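Local coordinates for protein DJ-1 homolog D (Arabidopsis thaliana, PDB 4OGG) that belongs to the DJ-1/PfpI family and joins two DJ-1-like domains of the glutaminase I clan in one chain, at residues M19-F28 with W366-M377; L323-Y331 with F355-A364. All blocks are in the same frame, centred on the assembly; numbering follows the deposited sequence.

Contact 1 (M19-F28 with W366-M377); sequences MVPFQALQAF and WPGHPEFVSQLM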
loop_
_atom_site.group_PDB
_atom_site.type_symbol
_atom_site.label_atom_id
_atom_site.label_comp_id
_atom_site.label_asym_id
_atom_site.label_seq_id
_atom_site.Cartn_x
_atom_site.Cartn_y
_atom_site.Cartn_z
ATOM N N MET C 19 -11.694 8.212 -16.998
ATOM C CA MET C 19 -11.022 9.473 -17.281
ATOM C C MET C 19 -10.627 9.731 -18.730
ATOM O O MET C 19 -10.771 10.853 -19.207
ATOM C CB MET C 19 -9.792 9.638 -16.381
ATOM C CG MET C 19 -9.264 11.066 -16.341
ATOM S SD MET C 19 -10.533 12.273 -15.851
ATOM C CE MET C 19 -10.268 12.360 -14.069
ATOM N N VAL C 20 -10.127 8.722 -19.434
ATOM C CA VAL C 20 -9.727 8.942 -20.820
ATOM C C VAL C 20 -10.919 9.380 -21.679
ATOM O O VAL C 20 -10.857 10.412 -22.341
ATOM C CB VAL C 20 -9.045 7.690 -21.426
ATOM C CG1 VAL C 20 -8.707 7.939 -22.893
ATOM C CG2 VAL C 20 -7.760 7.385 -20.660
ATOM N N PRO C 21 -12.023 8.614 -21.674
ATOM C CA PRO C 21 -13.146 9.065 -22.501
ATOM C C PRO C 21 -13.749 10.373 -21.991
ATOM O O PRO C 21 -14.191 11.210 -22.780
ATOM C CB PRO C 21 -14.124 7.888 -22.434
ATOM C CG PRO C 21 -13.827 7.270 -21.108
ATOM C CD PRO C 21 -12.317 7.311 -21.052
ATOM N N PHE C 22 -13.745 10.558 -20.674
ATOM C CA PHE C 22 -14.290 11.780 -20.074
ATOM C C PHE C 22 -13.575 13.024 -20.592
ATOM O O PHE C 22 -14.213 14.001 -20.989
ATOM C CB PHE C 22 -14.163 11.732 -18.543
ATOM C CG PHE C 22 -14.681 12.968 -17.844
ATOM C CD1 PHE C 22 -16.017 13.350 -17.969
ATOM C CD2 PHE C 22 -13.834 13.745 -17.057
ATOM C CE1 PHE C 22 -16.502 14.487 -17.322
ATOM C CE2 PHE C 22 -14.309 14.887 -16.404
ATOM C CZ PHE C 22 -15.646 15.257 -16.539
ATOM N N GLN C 23 -12.248 12.993 -20.591
ATOM C CA GLN C 23 -11.485 14.149 -21.042
ATOM C C GLN C 23 -11.270 14.209 -22.550
ATOM O O GLN C 23 -11.256 15.293 -23.133
ATOM C CB GLN C 23 -10.148 14.202 -20.303
ATOM C CG GLN C 23 -10.327 14.212 -18.795
ATOM C CD GLN C 23 -9.042 14.483 -18.055
ATOM O OE1 GLN C 23 -8.072 13.733 -18.179
ATOM N NE2 GLN C 23 -9.025 15.559 -17.276
ATOM N N ALA C 24 -11.108 13.056 -23.185
ATOM C CA ALA C 24 -10.906 13.030 -24.628
ATOM C C ALA C 24 -12.148 13.570 -25.327
ATOM O O ALA C 24 -12.057 14.448 -26.184
ATOM C CB ALA C 24 -10.620 11.610 -25.099
ATOM N N LEU C 25 -13.312 13.044 -24.959
ATOM C CA LEU C 25 -14.553 13.485 -25.578
ATOM C C LEU C 25 -14.757 14.982 -25.386
ATOM O O LEU C 25 -15.178 15.681 -26.309
ATOM C CB LEU C 25 -15.737 12.701 -25.009
ATOM C CG LEU C 25 -15.712 11.200 -25.320
ATOM C CD1 LEU C 25 -16.934 10.550 -24.699
ATOM C CD2 LEU C 25 -15.693 10.956 -26.830
ATOM N N GLN C 26 -14.457 15.477 -24.190
ATOM C CA GLN C 26 -14.591 16.903 -23.928
ATOM C C GLN C 26 -13.625 17.679 -24.820
ATOM O O GLN C 26 -13.979 18.716 -25.379
ATOM C CB GLN C 26 -14.307 17.204 -22.455
ATOM C CG GLN C 26 -15.467 16.861 -21.542
ATOM C CD GLN C 26 -15.204 17.240 -20.105
ATOM O OE1 GLN C 26 -14.502 16.535 -19.381
ATOM N NE2 GLN C 26 -15.757 18.367 -19.684
ATOM N N ALA C 27 -12.406 17.170 -24.963
ATOM C CA ALA C 27 -11.415 17.843 -25.794
ATOM C C ALA C 27 -11.910 17.956 -27.230
ATOM O O ALA C 27 -11.546 18.890 -27.948
ATOM C CB ALA C 27 -10.093 17.087 -25.759
ATOM N N PHE C 28 -12.751 17.009 -27.639
ATOM C CA PHE C 28 -13.282 16.993 -28.995
ATOM C C PHE C 28 -14.551 17.814 -29.171
ATOM O O PHE C 28 -15.185 17.765 -30.227
ATOM C CB PHE C 28 -13.544 15.556 -29.447
ATOM C CG PHE C 28 -12.348 14.655 -29.331
ATOM C CD1 PHE C 28 -11.057 15.176 -29.310
ATOM C CD2 PHE C 28 -12.513 13.275 -29.269
ATOM C CE1 PHE C 28 -9.947 14.337 -29.226
ATOM C CE2 PHE C 28 -11.408 12.429 -29.187
ATOM C CZ PHE C 28 -10.124 12.963 -29.166
ATOM N N TRP C 366 -3.790 17.623 -14.234
ATOM C CA TRP C 366 -4.644 16.754 -15.037
ATOM C C TRP C 366 -6.090 17.193 -15.267
ATOM O O TRP C 366 -6.699 16.791 -16.254
ATOM C CB TRP C 366 -4.608 15.292 -14.545
ATOM C CG TRP C 366 -4.804 15.036 -13.081
ATOM C CD1 TRP C 366 -3.827 14.753 -12.163
ATOM C CD2 TRP C 366 -6.053 14.896 -12.390
ATOM N NE1 TRP C 366 -4.392 14.434 -10.949
ATOM C CE2 TRP C 366 -5.754 14.516 -11.059
ATOM C CE3 TRP C 366 -7.396 15.049 -12.766
ATOM C CZ2 TRP C 366 -6.750 14.286 -10.103
ATOM C CZ3 TRP C 366 -8.387 14.819 -11.815
ATOM C CH2 TRP C 366 -8.056 14.442 -10.499
ATOM N N PRO C 367 -6.662 18.015 -14.370
ATOM C CA PRO C 367 -8.047 18.422 -14.633
ATOM C C PRO C 367 -8.158 19.235 -15.926
ATOM O O PRO C 367 -9.239 19.363 -16.499
ATOM C CB PRO C 367 -8.401 19.259 -13.407
ATOM C CG PRO C 367 -7.592 18.616 -12.319
ATOM C CD PRO C 367 -6.256 18.380 -13.000
ATOM N N GLY C 368 -7.031 19.779 -16.379
ATOM C CA GLY C 368 -7.030 20.591 -17.586
ATOM C C GLY C 368 -6.801 19.891 -18.918
ATOM O O GLY C 368 -6.591 20.557 -19.933
ATOM N N HIS C 369 -6.859 18.564 -18.939
ATOM C CA HIS C 369 -6.635 17.828 -20.181
ATOM C C HIS C 369 -7.554 18.186 -21.352
ATOM O O HIS C 369 -7.111 18.203 -22.501
ATOM C CB HIS C 369 -6.687 16.321 -19.912
ATOM C CG HIS C 369 -5.467 15.801 -19.216
ATOM N ND1 HIS C 369 -5.478 14.661 -18.445
ATOM C CD2 HIS C 369 -4.197 16.272 -19.174
ATOM C CE1 HIS C 369 -4.268 14.452 -17.955
ATOM N NE2 HIS C 369 -3.472 15.415 -18.382
ATOM N N PRO C 370 -8.841 18.476 -21.086
ATOM C CA PRO C 370 -9.720 18.822 -22.208
ATOM C C PRO C 370 -9.191 20.019 -22.995
ATOM O O PRO C 370 -9.070 19.957 -24.217
ATOM C CB PRO C 370 -11.052 19.108 -21.523
ATOM C CG PRO C 370 -11.027 18.140 -20.372
ATOM C CD PRO C 370 -9.620 18.314 -19.845
ATOM N N GLU C 371 -8.866 21.103 -22.295
ATOM C CA GLU C 371 -8.346 22.289 -22.965
ATOM C C GLU C 371 -6.933 22.040 -23.474
ATOM O O GLU C 371 -6.539 22.569 -24.514
ATOM C CB GLU C 371 -8.365 23.497 -22.025
ATOM C CG GLU C 371 -9.771 23.938 -21.630
ATOM C CD GLU C 371 -9.812 25.335 -21.038
ATOM O OE1 GLU C 371 -10.900 25.757 -20.587
ATOM O OE2 GLU C 371 -8.764 26.019 -21.029
ATOM N N PHE C 372 -6.178 21.224 -22.745
ATOM C CA PHE C 372 -4.809 20.888 -23.130
ATOM C C PHE C 372 -4.822 20.244 -24.517
ATOM O O PHE C 372 -4.139 20.698 -25.438
ATOM C CB PHE C 372 -4.207 19.912 -22.109
ATOM C CG PHE C 372 -2.738 19.628 -22.313
ATOM C CD1 PHE C 372 -1.790 20.640 -22.171
ATOM C CD2 PHE C 372 -2.300 18.336 -22.594
ATOM C CE1 PHE C 372 -0.430 20.369 -22.302
ATOM C CE2 PHE C 372 -0.941 18.051 -22.727
ATOM C CZ PHE C 372 -0.003 19.071 -22.579
ATOM N N VAL C 373 -5.608 19.183 -24.660
ATOM C CA VAL C 373 -5.708 18.475 -25.930
ATOM C C VAL C 373 -6.381 19.344 -26.992
ATOM O O VAL C 373 -5.946 19.380 -28.142
ATOM C CB VAL C 373 -6.502 17.161 -25.765
ATOM C CG1 VAL C 373 -6.669 16.475 -27.114
ATOM C CG2 VAL C 373 -5.776 16.239 -24.794
ATOM N N SER C 374 -7.435 20.052 -26.596
ATOM C CA SER C 374 -8.169 20.916 -27.519
ATOM C C SER C 374 -7.275 21.999 -28.127
ATOM O O SER C 374 -7.298 22.233 -29.337
ATOM C CB SER C 374 -9.351 21.574 -26.795
ATOM O OG SER C 374 -10.098 22.399 -27.674
ATOM N N GLN C 375 -6.487 22.661 -27.288
ATOM C CA GLN C 375 -5.609 23.716 -27.776
ATOM C C GLN C 375 -4.466 23.165 -28.621
ATOM O O GLN C 375 -3.998 23.830 -29.543
ATOM C CB GLN C 375 -5.088 24.553 -26.605
ATOM C CG GLN C 375 -6.227 25.253 -25.863
ATOM C CD GLN C 375 -5.765 26.204 -24.776
ATOM O OE1 GLN C 375 -6.551 26.589 -23.908
ATOM N NE2 GLN C 375 -4.498 26.602 -24.824
ATOM N N LEU C 376 -4.015 21.951 -28.317
ATOM C CA LEU C 376 -2.953 21.347 -29.111
ATOM C C LEU C 376 -3.537 21.012 -30.483
ATOM O O LEU C 376 -2.878 21.179 -31.511
ATOM C CB LEU C 376 -2.428 20.077 -28.440
ATOM C CG LEU C 376 -1.468 19.228 -29.278
ATOM C CD1 LEU C 376 -0.292 20.069 -29.757
ATOM C CD2 LEU C 376 -0.979 18.052 -28.442
ATOM N N MET C 377 -4.782 20.543 -30.490
ATOM C CA MET C 377 -5.467 20.204 -31.734
ATOM C C MET C 377 -5.556 21.430 -32.631
ATOM O O MET C 377 -5.315 21.347 -33.835
ATOM C CB MET C 377 -6.877 19.686 -31.439
ATOM C CG MET C 377 -6.915 18.293 -30.831
ATOM S SD MET C 377 -8.569 17.833 -30.273
ATOM C CE MET C 377 -9.435 17.689 -31.858
HETATM O O HOH W 1 -11.095 17.375 -16.376
#

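Contact 2 (L323-Y331 with F355-A364); sequences LKGRKCTAY and FTDGNLVTGA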
loop_
_atom_site.group_PDB
_atom_site.type_symbol
_atom_site.label_atom_id
_atom_site.label_comp_id
_atom_site.label_asym_id
_atom_site.label_seq_id
_atom_site.Cartn_x
_atom_site.Cartn_y
_atom_site.Cartn_z
ATOM N N LEU C 323 11.885 29.309 -22.340
ATOM C CA LEU C 323 10.750 30.041 -21.790
ATOM C C LEU C 323 10.966 31.550 -21.743
ATOM O O LEU C 323 10.052 32.302 -21.402
ATOM C CB LEU C 323 10.420 29.530 -20.383
ATOM C CG LEU C 323 9.864 28.106 -20.295
ATOM C CD1 LEU C 323 9.600 27.755 -18.841
ATOM C CD2 LEU C 323 8.581 27.999 -21.109
ATOM N N LYS C 324 12.170 31.995 -22.083
ATOM C CA LYS C 324 12.464 33.423 -22.068
ATOM C C LYS C 324 11.551 34.191 -23.015
ATOM O O LYS C 324 11.490 33.896 -24.209
ATOM C CB LYS C 324 13.927 33.676 -22.440
ATOM C CG LYS C 324 14.907 33.375 -21.315
ATOM C CD LYS C 324 16.326 33.781 -21.684
ATOM C CE LYS C 324 16.901 32.878 -22.764
ATOM N NZ LYS C 324 17.009 31.473 -22.287
ATOM N N GLY C 325 10.835 35.169 -22.469
ATOM C CA GLY C 325 9.937 35.973 -23.275
ATOM C C GLY C 325 8.680 35.250 -23.717
ATOM O O GLY C 325 7.993 35.699 -24.633
ATOM N N ARG C 326 8.371 34.130 -23.072
ATOM C CA ARG C 326 7.181 33.364 -23.426
ATOM C C ARG C 326 6.163 33.383 -22.291
ATOM O O ARG C 326 6.526 33.513 -21.122
ATOM C CB ARG C 326 7.562 31.915 -23.761
ATOM C CG ARG C 326 8.587 31.779 -24.887
ATOM C CD ARG C 326 8.120 32.485 -26.153
ATOM N NE ARG C 326 6.969 31.829 -26.768
ATOM C CZ ARG C 326 7.043 30.744 -27.531
ATOM N NH1 ARG C 326 8.216 30.184 -27.785
ATOM N NH2 ARG C 326 5.939 30.218 -28.043
ATOM N N LYS C 327 4.885 33.265 -22.641
ATOM C CA LYS C 327 3.814 33.260 -21.648
ATOM C C LYS C 327 3.326 31.828 -21.462
ATOM O O LYS C 327 3.075 31.123 -22.439
ATOM C CB LYS C 327 2.646 34.137 -22.109
ATOM C CG LYS C 327 3.008 35.589 -22.399
ATOM C CD LYS C 327 1.766 36.396 -22.761
ATOM C CE LYS C 327 2.117 37.817 -23.186
ATOM N NZ LYS C 327 2.927 37.847 -24.440
ATOM N N CYS C 328 3.192 31.395 -20.213
ATOM C CA CYS C 328 2.736 30.037 -19.951
ATOM C C CYS C 328 2.339 29.811 -18.501
ATOM O O CYS C 328 2.641 30.617 -17.618
ATOM C CB CYS C 328 3.832 29.032 -20.325
ATOM S SG CYS C 328 5.297 29.076 -19.244
ATOM N N THR C 329 1.647 28.703 -18.269
ATOM C CA THR C 329 1.228 28.334 -16.928
ATOM C C THR C 329 1.905 27.003 -16.618
ATOM O O THR C 329 2.660 26.479 -17.434
ATOM C CB THR C 329 -0.299 28.166 -16.834
ATOM O OG1 THR C 329 -0.680 28.024 -15.459
ATOM C CG2 THR C 329 -0.758 26.935 -17.609
ATOM N N ALA C 330 1.634 26.467 -15.436
ATOM C CA ALA C 330 2.207 25.194 -15.013
ATOM C C ALA C 330 1.619 24.877 -13.651
ATOM O O ALA C 330 0.789 25.631 -13.143
ATOM C CB ALA C 330 3.726 25.305 -14.912
ATOM N N TYR C 331 2.031 23.764 -13.059
ATOM C CA TYR C 331 1.532 23.428 -11.736
ATOM C C TYR C 331 1.900 24.639 -10.880
ATOM O O TYR C 331 2.992 25.185 -11.020
ATOM C CB TYR C 331 2.218 22.171 -11.194
ATOM C CG TYR C 331 1.595 21.688 -9.905
ATOM C CD1 TYR C 331 0.287 21.201 -9.886
ATOM C CD2 TYR C 331 2.280 21.783 -8.697
ATOM C CE1 TYR C 331 -0.326 20.826 -8.694
ATOM C CE2 TYR C 331 1.676 21.412 -7.496
ATOM C CZ TYR C 331 0.371 20.937 -7.503
ATOM O OH TYR C 331 -0.245 20.593 -6.322
ATOM N N PHE C 355 -3.400 27.466 -21.569
ATOM C CA PHE C 355 -3.063 28.642 -22.357
ATOM C C PHE C 355 -2.243 28.301 -23.590
ATOM O O PHE C 355 -1.494 27.321 -23.613
ATOM C CB PHE C 355 -2.273 29.628 -21.494
ATOM C CG PHE C 355 -3.000 30.085 -20.261
ATOM C CD1 PHE C 355 -3.957 31.092 -20.332
ATOM C CD2 PHE C 355 -2.715 29.518 -19.023
ATOM C CE1 PHE C 355 -4.619 31.531 -19.187
ATOM C CE2 PHE C 355 -3.370 29.947 -17.872
ATOM C CZ PHE C 355 -4.323 30.957 -17.953
ATOM N N THR C 356 -2.390 29.127 -24.617
ATOM C CA THR C 356 -1.648 28.953 -25.855
ATOM C C THR C 356 -0.856 30.227 -26.126
ATOM O O THR C 356 -1.416 31.324 -26.152
ATOM C CB THR C 356 -2.586 28.686 -27.055
ATOM O OG1 THR C 356 -3.210 27.403 -26.904
ATOM C CG2 THR C 356 -1.801 28.714 -28.364
ATOM N N ASP C 357 0.451 30.071 -26.305
ATOM C CA ASP C 357 1.337 31.191 -26.594
ATOM C C ASP C 357 2.145 30.785 -27.810
ATOM O O ASP C 357 3.158 30.093 -27.694
ATOM C CB ASP C 357 2.271 31.471 -25.410
ATOM C CG ASP C 357 3.294 32.555 -25.716
ATOM O OD1 ASP C 357 2.895 33.626 -26.222
ATOM O OD2 ASP C 357 4.496 32.339 -25.447
ATOM N N GLY C 358 1.687 31.208 -28.982
ATOM C CA GLY C 358 2.382 30.844 -30.200
ATOM C C GLY C 358 2.315 29.340 -30.369
ATOM O O GLY C 358 1.227 28.770 -30.431
ATOM N N ASN C 359 3.475 28.694 -30.419
ATOM C CA ASN C 359 3.550 27.247 -30.589
ATOM C C ASN C 359 3.531 26.512 -29.254
ATOM O O ASN C 359 3.609 25.286 -29.217
ATOM C CB ASN C 359 4.836 26.877 -31.326
ATOM C CG ASN C 359 6.075 27.055 -30.460
ATOM O OD1 ASN C 359 6.272 28.104 -29.847
ATOM N ND2 ASN C 359 6.916 26.029 -30.409
ATOM N N LEU C 360 3.419 27.259 -28.162
ATOM C CA LEU C 360 3.440 26.655 -26.834
ATOM C C LEU C 360 2.094 26.568 -26.122
ATOM O O LEU C 360 1.432 27.579 -25.891
ATOM C CB LEU C 360 4.430 27.418 -25.950
ATOM C CG LEU C 360 4.662 26.888 -24.533
ATOM C CD1 LEU C 360 5.313 25.512 -24.599
ATOM C CD2 LEU C 360 5.545 27.860 -23.771
ATOM N N VAL C 361 1.700 25.347 -25.769
ATOM C CA VAL C 361 0.451 25.112 -25.049
ATOM C C VAL C 361 0.818 24.574 -23.671
ATOM O O VAL C 361 1.553 23.590 -23.558
ATOM C CB VAL C 361 -0.443 24.059 -25.752
ATOM C CG1 VAL C 361 -1.655 23.747 -24.879
ATOM C CG2 VAL C 361 -0.893 24.575 -27.116
ATOM N N THR C 362 0.313 25.216 -22.626
ATOM C CA THR C 362 0.618 24.770 -21.274
ATOM C C THR C 362 -0.601 24.554 -20.396
ATOM O O THR C 362 -1.582 25.300 -20.460
ATOM C CB THR C 362 1.573 25.754 -20.547
ATOM O OG1 THR C 362 1.054 27.089 -20.634
ATOM C CG2 THR C 362 2.955 25.703 -21.165
ATOM N N GLY C 363 -0.514 23.510 -19.576
ATOM C CA GLY C 363 -1.574 23.170 -18.645
ATOM C C GLY C 363 -0.981 23.156 -17.248
ATOM O O GLY C 363 0.242 23.145 -17.092
ATOM N N ALA C 364 -1.834 23.142 -16.230
ATOM C CA ALA C 364 -1.365 23.160 -14.850
ATOM C C ALA C 364 -1.452 21.823 -14.123
ATOM O O ALA C 364 -0.605 21.515 -13.284
ATOM C CB ALA C 364 -2.136 24.212 -14.067
HETATM O O HOH W 2 9.013 28.963 -30.227
HETATM O O HOH W 3 1.526 28.539 -22.855
#

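Contact 1 (M19-F28 with W366-M377)
Helix 19-27 and helix 369-377 approach to 7.8 Å between their axes and cross at -43°, with the backbones nearest at A27 and P370, whose CA atoms lie 4.1 Å apart. The closest part is filled by the A27 methyl, whose CB rests 3.4 Å from P370 O and touches V373 CB. Near the start of helix 369-377, Q23 uses both ends of its amide. Q23 OE1 accepts from H369 ND1 at 2.8 Å, lying in the imidazole plane, while Q23 NE2 donates to W366 O at 2.8 Å. A water takes a second bond from NE2 and gives one to P367 O. With chi1 at -56° and the chain extended beyond CG, the amide reaches across to the turn before the helix, and bonds at both ends fix its rotation. W366 O is itself doubly held, since H369 N comes to its opposite face. At the far end, M377 SD meets the edge of the F28 ring, 3.8 Å from F28 CD1, in a Met-aromatic contact. M19 CE touches W366 CZ3, and the indole NE1 bonds to H243 O. The contact thus joins helix 15-27, in the first DJ-1/PfpI sequence range, to helix 369-380, in the second; helix 208-221 touches M19, Q23, A24 and F28, helix 176-186 touches V20, L25 and F28, and strand 30-35 lies against F22 and L25.

Contact 2 (L323-Y331 with F355-A364)
D357 O and N359 OD1 meet the R326 guanidinium edge-on; T329 CB comes to the rim of the F355 ring, 3.5 Å from F355 CD2, and A364 O to that of Y331. R326 faces a beta hairpin, strands 355-357 and 360-362 joined by a type II' turn from D357 to L360, at the border of the second six-stranded sheet. Three bonds hold the arginine to this turn. R326 NE forms a salt bridge with D357 OD2 at 2.8 Å, approaching from above the carboxylate plane; NH2 gives one hydrogen to D357 O and another to N359 OD1, the latter nearly straight at 170°. The guanidinium and the N359 amide are almost coplanar, and a water links NH1 to the same OD1. Bends at chi2 and chi3 bring the guanidinium edge-on to the turn. K327 N reaches D357 OD2 from the opposite face, at 3.0 Å; two N-H donors on this oxygen, one of them from a cationic arginine, would probably stabilise the charged carboxylate. Further along, L360 CD2 packs on L323 CD2 and C328 CB, and helix 314-320 adds L317 to both leucines. T329 OG1 bonds to L346 O, beyond the two segments. T362, its OG1 between the backbone N and the carbonyl carbon (chi1 52°), receives the T329 amide: N to OG1 is 2.9 Å, at an angle of 174°.

In the fold
Contact 1 is centred about 8 Å from the centre of the chain, contact 2 about 22 Å. In contact 1 helices from the two DJ-1/PfpI sequence ranges meet, and no touching residue is exposed; contact 2, with both segments within the second range, is largely buried but includes exposed K327 and G358. The helix pair combines apolar packing with a hydrogen-bonded network of Q23, H369 and W366 O; the hairpin side brings in charge at its turn and buried backbone-to-hydroxyl bonding farther along. Their centres are about 17 Å apart, yet they meet through one connection: strand 360-362 leads to helix 369-380, whose Q375 and F372 pack on V361 of the strand.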